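Long-range contact in In2-1 family protein, glutathione transferase lambda3 (Populus trichocarpa, PDB 4PQI), which is a monomeric plant glutathione transferase of the Lambda class that binds glutathione and probably works as a thiol transferase: residues 131-142 and 182-193. Sequence-based numbering, arbitrary orientation.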
ATOM      1  N   THR A 131       5.310 -10.554  -2.962  1.00 38.12           N
ATOM      2  CA  THR A 131       4.969  -9.584  -1.904  1.00 38.73           C
ATOM      3  C   THR A 131       4.874 -10.170  -0.482  1.00 41.79           C
ATOM      4  O   THR A 131       5.415  -9.606   0.467  1.00 42.90           O
ATOM      5  CB  THR A 131       3.678  -8.792  -2.205  1.00 38.25           C
ATOM      6  OG1 THR A 131       2.571  -9.688  -2.317  1.00 39.25           O
ATOM      7  CG2 THR A 131       3.824  -7.978  -3.481  1.00 42.59           C
ATOM      8  N   ASP A 132       4.184 -11.288  -0.332  1.00 44.70           N
ATOM      9  CA  ASP A 132       4.044 -11.892   0.996  1.00 48.24           C
ATOM     10  C   ASP A 132       5.350 -12.561   1.450  1.00 46.37           C
ATOM     11  O   ASP A 132       5.636 -12.600   2.649  1.00 43.55           O
ATOM     12  CB  ASP A 132       2.831 -12.848   1.077  1.00 51.83           C
ATOM     13  CG  ASP A 132       2.888 -13.969   0.048  1.00 61.07           C
ATOM     14  OD1 ASP A 132       3.532 -13.786  -1.007  1.00 64.66           O
ATOM     15  OD2 ASP A 132       2.278 -15.035   0.290  1.00 65.64           O
ATOM     16  N   LYS A 133       6.154 -13.064   0.506  1.00 42.43           N
ATOM     17  CA  LYS A 133       7.486 -13.557   0.877  1.00 46.17           C
ATOM     18  C   LYS A 133       8.422 -12.428   1.346  1.00 47.01           C
ATOM     19  O   LYS A 133       9.186 -12.609   2.302  1.00 48.42           O
ATOM     20  CB  LYS A 133       8.146 -14.374  -0.235  1.00 49.73           C
ATOM     21  CG  LYS A 133       9.539 -14.885   0.161  1.00 57.75           C
ATOM     22  CD  LYS A 133      10.096 -15.917  -0.810  1.00 64.17           C
ATOM     23  CE  LYS A 133      11.447 -16.452  -0.338  1.00 68.28           C
ATOM     24  NZ  LYS A 133      11.339 -17.244   0.923  1.00 71.40           N
ATOM     25  N   PHE A 134       8.367 -11.276   0.677  1.00 40.96           N
ATOM     26  CA  PHE A 134       9.086 -10.088   1.144  1.00 40.34           C
ATOM     27  C   PHE A 134       8.683  -9.719   2.581  1.00 40.91           C
ATOM     28  O   PHE A 134       9.539  -9.548   3.459  1.00 38.94           O
ATOM     29  CB  PHE A 134       8.865  -8.890   0.204  1.00 38.84           C
ATOM     30  CG  PHE A 134       9.519  -7.609   0.691  1.00 39.60           C
ATOM     31  CD1 PHE A 134      10.861  -7.376   0.463  1.00 33.88           C
ATOM     32  CD2 PHE A 134       8.793  -6.664   1.400  1.00 34.93           C
ATOM     33  CE1 PHE A 134      11.474  -6.233   0.931  1.00 35.88           C
ATOM     34  CE2 PHE A 134       9.398  -5.516   1.859  1.00 37.81           C
ATOM     35  CZ  PHE A 134      10.743  -5.300   1.625  1.00 38.38           C
ATOM     36  N   ASN A 135       7.378  -9.596   2.820  1.00 38.91           N
ATOM     37  CA  ASN A 135       6.904  -9.230   4.150  1.00 40.49           C
ATOM     38  C   ASN A 135       7.259 -10.305   5.159  1.00 43.38           C
ATOM     39  O   ASN A 135       7.684  -9.998   6.269  1.00 45.96           O
ATOM     40  CB  ASN A 135       5.392  -8.980   4.160  1.00 39.80           C
ATOM     41  CG  ASN A 135       5.015  -7.698   3.472  1.00 42.50           C
ATOM     42  OD1 ASN A 135       5.858  -6.819   3.270  1.00 46.90           O
ATOM     43  ND2 ASN A 135       3.738  -7.569   3.119  1.00 43.78           N
ATOM     44  N   GLY A 136       7.100 -11.562   4.748  1.00 42.17           N
ATOM     45  CA  GLY A 136       7.398 -12.697   5.600  1.00 44.18           C
ATOM     46  C   GLY A 136       8.843 -12.700   6.059  1.00 42.46           C
ATOM     47  O   GLY A 136       9.146 -12.998   7.215  1.00 44.60           O
ATOM     48  N   THR A 137       9.738 -12.355   5.144  1.00 40.96           N
ATOM     49  CA  THR A 137      11.160 -12.390   5.432  1.00 38.98           C
ATOM     50  C   THR A 137      11.572 -11.263   6.386  1.00 41.26           C
ATOM     51  O   THR A 137      12.195 -11.529   7.424  1.00 45.12           O
ATOM     52  CB  THR A 137      12.004 -12.323   4.127  1.00 42.23           C
ATOM     53  OG1 THR A 137      11.656 -13.425   3.277  1.00 44.93           O
ATOM     54  CG2 THR A 137      13.477 -12.407   4.445  1.00 40.07           C
ATOM     55  N   VAL A 138      11.226 -10.018   6.046  1.00 38.88           N
ATOM     56  CA  VAL A 138      11.671  -8.869   6.844  1.00 43.06           C
ATOM     57  C   VAL A 138      10.997  -8.807   8.224  1.00 43.95           C
ATOM     58  O   VAL A 138      11.658  -8.562   9.232  1.00 46.28           O
ATOM     59  CB  VAL A 138      11.496  -7.515   6.116  1.00 41.03           C
ATOM     60  CG1 VAL A 138      12.101  -6.381   6.952  1.00 42.75           C
ATOM     61  CG2 VAL A 138      12.160  -7.533   4.753  1.00 43.21           C
ATOM     62  N   TYR A 139       9.689  -9.049   8.271  1.00 43.82           N
ATOM     63  CA  TYR A 139       8.960  -8.951   9.534  1.00 45.34           C
ATOM     64  C   TYR A 139       9.302 -10.052  10.538  1.00 49.29           C
ATOM     65  O   TYR A 139       8.957  -9.956  11.715  1.00 52.16           O
ATOM     66  CB  TYR A 139       7.448  -8.846   9.298  1.00 40.41           C
ATOM     67  CG  TYR A 139       7.013  -7.455   8.880  1.00 44.13           C
ATOM     68  CD1 TYR A 139       6.723  -6.486   9.833  1.00 47.40           C
ATOM     69  CD2 TYR A 139       6.905  -7.105   7.537  1.00 46.53           C
ATOM     70  CE1 TYR A 139       6.323  -5.215   9.460  1.00 48.97           C
ATOM     71  CE2 TYR A 139       6.516  -5.820   7.154  1.00 47.36           C
ATOM     72  CZ  TYR A 139       6.224  -4.884   8.125  1.00 48.40           C
ATOM     73  OH  TYR A 139       5.834  -3.611   7.775  1.00 51.23           O
ATOM     74  N   THR A 140      10.005 -11.083  10.086  1.00 51.60           N
ATOM     75  CA  THR A 140      10.478 -12.124  10.993  1.00 49.11           C
ATOM     76  C   THR A 140      11.980 -12.004  11.254  1.00 50.66           C
ATOM     77  O   THR A 140      12.595 -12.921  11.795  1.00 55.23           O
ATOM     78  CB  THR A 140      10.172 -13.540  10.450  1.00 53.97           C
ATOM     79  OG1 THR A 140      10.775 -13.708   9.159  1.00 53.71           O
ATOM     80  CG2 THR A 140       8.673 -13.751  10.325  1.00 53.89           C
ATOM     81  N   ALA A 141      12.568 -10.875  10.874  1.00 45.79           N
ATOM     82  CA  ALA A 141      14.023 -10.714  10.962  1.00 47.55           C
ATOM     83  C   ALA A 141      14.488  -9.858  12.152  1.00 50.66           C
ATOM     84  O   ALA A 141      15.695  -9.719  12.392  1.00 53.25           O
ATOM     85  CB  ALA A 141      14.556 -10.138   9.663  1.00 45.58           C
ATOM     86  N   PHE A 142      13.533  -9.303  12.895  1.00 48.22           N
ATOM     87  CA  PHE A 142      13.837  -8.288  13.900  1.00 51.57           C
ATOM     88  C   PHE A 142      14.704  -8.794  15.034  1.00 58.86           C
ATOM     89  O   PHE A 142      15.429  -8.014  15.653  1.00 64.65           O
ATOM     90  CB  PHE A 142      12.558  -7.651  14.444  1.00 51.83           C
ATOM     91  CG  PHE A 142      11.723  -7.001  13.391  1.00 53.91           C
ATOM     92  CD1 PHE A 142      12.318  -6.344  12.327  1.00 54.37           C
ATOM     93  CD2 PHE A 142      10.343  -7.077  13.438  1.00 53.29           C
ATOM     94  CE1 PHE A 142      11.551  -5.759  11.344  1.00 51.40           C
ATOM     95  CE2 PHE A 142       9.566  -6.495  12.453  1.00 49.18           C
ATOM     96  CZ  PHE A 142      10.168  -5.836  11.406  1.00 49.21           C
ATOM     97  N   TYR A 182       4.398  -2.394  -2.909  1.00 32.21           N
ATOM     98  CA  TYR A 182       5.559  -2.437  -2.019  1.00 36.72           C
ATOM     99  C   TYR A 182       5.780  -1.228  -1.107  1.00 35.31           C
ATOM    100  O   TYR A 182       6.231  -1.375   0.044  1.00 33.85           O
ATOM    101  CB  TYR A 182       6.832  -2.708  -2.830  1.00 37.68           C
ATOM    102  CG  TYR A 182       6.952  -4.163  -3.185  1.00 38.04           C
ATOM    103  CD1 TYR A 182       7.466  -5.066  -2.275  1.00 37.07           C
ATOM    104  CD2 TYR A 182       6.508  -4.644  -4.413  1.00 40.06           C
ATOM    105  CE1 TYR A 182       7.560  -6.400  -2.579  1.00 35.79           C
ATOM    106  CE2 TYR A 182       6.595  -5.986  -4.726  1.00 37.71           C
ATOM    107  CZ  TYR A 182       7.124  -6.855  -3.799  1.00 36.84           C
ATOM    108  OH  TYR A 182       7.225  -8.194  -4.074  1.00 36.91           O
ATOM    109  N   ILE A 183       5.498  -0.041  -1.623  1.00 35.60           N
ATOM    110  CA  ILE A 183       5.855   1.182  -0.904  1.00 38.59           C
ATOM    111  C   ILE A 183       5.317   1.307   0.535  1.00 41.52           C
ATOM    112  O   ILE A 183       6.036   1.801   1.395  1.00 40.04           O
ATOM    113  CB  ILE A 183       5.612   2.495  -1.748  1.00 37.06           C
ATOM    114  CG1 ILE A 183       6.318   3.696  -1.112  1.00 37.63           C
ATOM    115  CG2 ILE A 183       4.129   2.829  -1.872  1.00 40.50           C
ATOM    116  CD1 ILE A 183       7.823   3.585  -1.020  1.00 40.68           C
ATOM    117  N   PRO A 184       4.073   0.847   0.821  1.00 44.16           N
ATOM    118  CA  PRO A 184       3.658   1.037   2.221  1.00 40.83           C
ATOM    119  C   PRO A 184       4.524   0.260   3.209  1.00 38.18           C
ATOM    120  O   PRO A 184       4.722   0.686   4.359  1.00 39.89           O
ATOM    121  CB  PRO A 184       2.229   0.471   2.246  1.00 40.27           C
ATOM    122  CG  PRO A 184       1.763   0.555   0.826  1.00 43.82           C
ATOM    123  CD  PRO A 184       2.991   0.247   0.019  1.00 42.92           C
ATOM    124  N   PHE A 185       5.054  -0.869   2.760  1.00 34.04           N
ATOM    125  CA  PHE A 185       5.836  -1.724   3.646  1.00 37.36           C
ATOM    126  C   PHE A 185       7.285  -1.244   3.709  1.00 40.30           C
ATOM    127  O   PHE A 185       7.886  -1.178   4.795  1.00 40.27           O
ATOM    128  CB  PHE A 185       5.685  -3.196   3.235  1.00 36.65           C
ATOM    129  CG  PHE A 185       4.287  -3.721   3.445  1.00 36.29           C
ATOM    130  CD1 PHE A 185       3.887  -4.186   4.696  1.00 34.24           C
ATOM    131  CD2 PHE A 185       3.353  -3.686   2.413  1.00 37.80           C
ATOM    132  CE1 PHE A 185       2.576  -4.635   4.904  1.00 37.96           C
ATOM    133  CE2 PHE A 185       2.049  -4.131   2.615  1.00 37.50           C
ATOM    134  CZ  PHE A 185       1.661  -4.611   3.858  1.00 37.46           C
ATOM    135  N   VAL A 186       7.827  -0.851   2.558  1.00 41.44           N
ATOM    136  CA  VAL A 186       9.166  -0.282   2.522  1.00 37.74           C
ATOM    137  C   VAL A 186       9.213   1.007   3.342  1.00 41.38           C
ATOM    138  O   VAL A 186      10.154   1.215   4.105  1.00 45.23           O
ATOM    139  CB  VAL A 186       9.662  -0.043   1.073  1.00 38.43           C
ATOM    140  CG1 VAL A 186      10.988   0.775   1.077  1.00 40.99           C
ATOM    141  CG2 VAL A 186       9.839  -1.366   0.343  1.00 36.15           C
ATOM    142  N   GLU A 187       8.184   1.848   3.198  1.00 44.47           N
ATOM    143  CA  GLU A 187       8.018   3.071   3.999  1.00 46.15           C
ATOM    144  C   GLU A 187       8.184   2.797   5.498  1.00 44.90           C
ATOM    145  O   GLU A 187       9.013   3.421   6.180  1.00 44.45           O
ATOM    146  CB  GLU A 187       6.630   3.696   3.726  1.00 50.11           C
ATOM    147  CG  GLU A 187       6.159   4.771   4.729  1.00 56.59           C
ATOM    148  CD  GLU A 187       4.682   5.207   4.538  1.00 60.70           C
ATOM    149  OE1 GLU A 187       4.077   4.943   3.462  1.00 51.47           O
ATOM    150  OE2 GLU A 187       4.130   5.828   5.479  1.00 61.87           O
ATOM    151  N   ARG A 188       7.401   1.856   6.010  1.00 42.77           N
ATOM    152  CA  ARG A 188       7.405   1.561   7.439  1.00 44.92           C
ATOM    153  C   ARG A 188       8.690   0.850   7.866  1.00 44.71           C
ATOM    154  O   ARG A 188       9.265   1.171   8.894  1.00 45.17           O
ATOM    155  CB  ARG A 188       6.178   0.730   7.810  1.00 41.08           C
ATOM    156  CG  ARG A 188       4.888   1.498   7.662  1.00 40.71           C
ATOM    157  CD  ARG A 188       3.690   0.570   7.602  1.00 43.07           C
ATOM    158  NE  ARG A 188       2.437   1.316   7.659  1.00 45.51           N
ATOM    159  CZ  ARG A 188       1.958   2.035   6.649  1.00 47.28           C
ATOM    160  NH1 ARG A 188       2.634   2.106   5.507  1.00 44.60           N
ATOM    161  NH2 ARG A 188       0.808   2.686   6.780  1.00 45.78           N
ATOM    162  N   LEU A 189       9.138  -0.106   7.060  1.00 43.24           N
ATOM    163  CA  LEU A 189      10.362  -0.841   7.356  1.00 41.87           C
ATOM    164  C   LEU A 189      11.572   0.092   7.410  1.00 47.31           C
ATOM    165  O   LEU A 189      12.422  -0.032   8.294  1.00 47.32           O
ATOM    166  CB  LEU A 189      10.577  -1.979   6.350  1.00 38.51           C
ATOM    167  CG  LEU A 189       9.586  -3.147   6.499  1.00 40.90           C
ATOM    168  CD1 LEU A 189       9.734  -4.121   5.335  1.00 41.14           C
ATOM    169  CD2 LEU A 189       9.743  -3.873   7.836  1.00 42.59           C
ATOM    170  N   ASN A 190      11.631   1.033   6.470  1.00 46.11           N
ATOM    171  CA  ASN A 190      12.722   1.986   6.399  1.00 45.46           C
ATOM    172  C   ASN A 190      12.827   2.760   7.713  1.00 48.66           C
ATOM    173  O   ASN A 190      13.907   2.866   8.308  1.00 50.91           O
ATOM    174  CB  ASN A 190      12.507   2.944   5.224  1.00 45.03           C
ATOM    175  CG  ASN A 190      13.736   3.759   4.905  1.00 51.20           C
ATOM    176  OD1 ASN A 190      14.806   3.547   5.484  1.00 53.58           O
ATOM    177  ND2 ASN A 190      13.601   4.688   3.967  1.00 50.22           N
ATOM    178  N   ILE A 191      11.695   3.280   8.179  1.00 48.73           N
ATOM    179  CA  ILE A 191      11.670   4.039   9.432  1.00 52.67           C
ATOM    180  C   ILE A 191      12.020   3.174  10.642  1.00 51.22           C
ATOM    181  O   ILE A 191      12.822   3.580  11.500  1.00 52.09           O
ATOM    182  CB  ILE A 191      10.293   4.684   9.670  1.00 57.94           C
ATOM    183  CG1 ILE A 191       9.912   5.589   8.501  1.00 60.34           C
ATOM    184  CG2 ILE A 191      10.287   5.486  10.958  1.00 60.92           C
ATOM    185  CD1 ILE A 191       8.450   6.011   8.528  1.00 62.64           C
ATOM    186  N   PHE A 192      11.422   1.985  10.710  1.00 47.39           N
ATOM    187  CA  PHE A 192      11.582   1.124  11.882  1.00 47.90           C
ATOM    188  C   PHE A 192      13.012   0.614  12.026  1.00 47.46           C
ATOM    189  O   PHE A 192      13.613   0.743  13.094  1.00 47.72           O
ATOM    190  CB  PHE A 192      10.584  -0.035  11.858  1.00 44.45           C
ATOM    191  CG  PHE A 192      10.642  -0.928  13.076  1.00 47.73           C
ATOM    192  CD1 PHE A 192      10.512  -0.396  14.361  1.00 45.65           C
ATOM    193  CD2 PHE A 192      10.796  -2.302  12.938  1.00 44.61           C
ATOM    194  CE1 PHE A 192      10.551  -1.219  15.481  1.00 49.89           C
ATOM    195  CE2 PHE A 192      10.836  -3.129  14.055  1.00 44.55           C
ATOM    196  CZ  PHE A 192      10.711  -2.590  15.327  1.00 49.57           C
ATOM    197  N   LEU A 193      13.556   0.056  10.948  1.00 47.09           N
ATOM    198  CA  LEU A 193      14.913  -0.506  10.959  1.00 46.86           C
ATOM    199  C   LEU A 193      15.986   0.545  11.263  1.00 47.09           C
ATOM    200  O   LEU A 193      16.931   0.293  12.018  1.00 47.44           O
ATOM    201  CB  LEU A 193      15.210  -1.183   9.617  1.00 46.83           C
ATOM    202  CG  LEU A 193      14.403  -2.451   9.344  1.00 46.95           C
ATOM    203  CD1 LEU A 193      14.537  -2.923   7.889  1.00 46.35           C
ATOM    204  CD2 LEU A 193      14.822  -3.544  10.308  1.00 47.37           C
TER
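Two near-parallel helices of the all-helical C-terminal domain of the GST fold pack here, their short axes 12° apart and 11.2 Å at closest approach. L189 fills the middle of the seam. Its CD1 touches both V138 CG1 and F134 CE2. Its CD2 meets V138 CG1 tip to tip at 3.6 Å and also sits over one face of the Y139 ring, a CH-pi contact 3.9 Å from the centroid. L189 CG stands anti to the carbonyl carbon, which sends both methyls across to the other helix.

At the start of the pair, Y182 turns its ring edge toward the face of F134, a T-shaped stack with planes at 79°. Y182 OH is hydrogen-bonded to L127 O, one turn before T131 on helix 118-139.

F185 lies on the side toward the active site, its side chain about 7 Å from bound glutathione. N135 holds its amide tilted over one face of this ring, 48° from its plane, with ND2 3.5 Å above the plane and over its centre. Y139 OH comes at the ring edge, 3.7 Å from F185 CD1, and is hydrogen-bonded to Y235. F43 of the glutathione pocket stacks edge-to-face with F185. Replacing F185 by alanine would probably leave the N135 amide without its ring and open a gap between the helices near the glutathione site.

At the far end, F142 and F192 form a second T-shaped pair. F192 CE2 points at the centre of the F142 ring, 3.8 Å from F142 CE1, while V138 O lies over the opposite face.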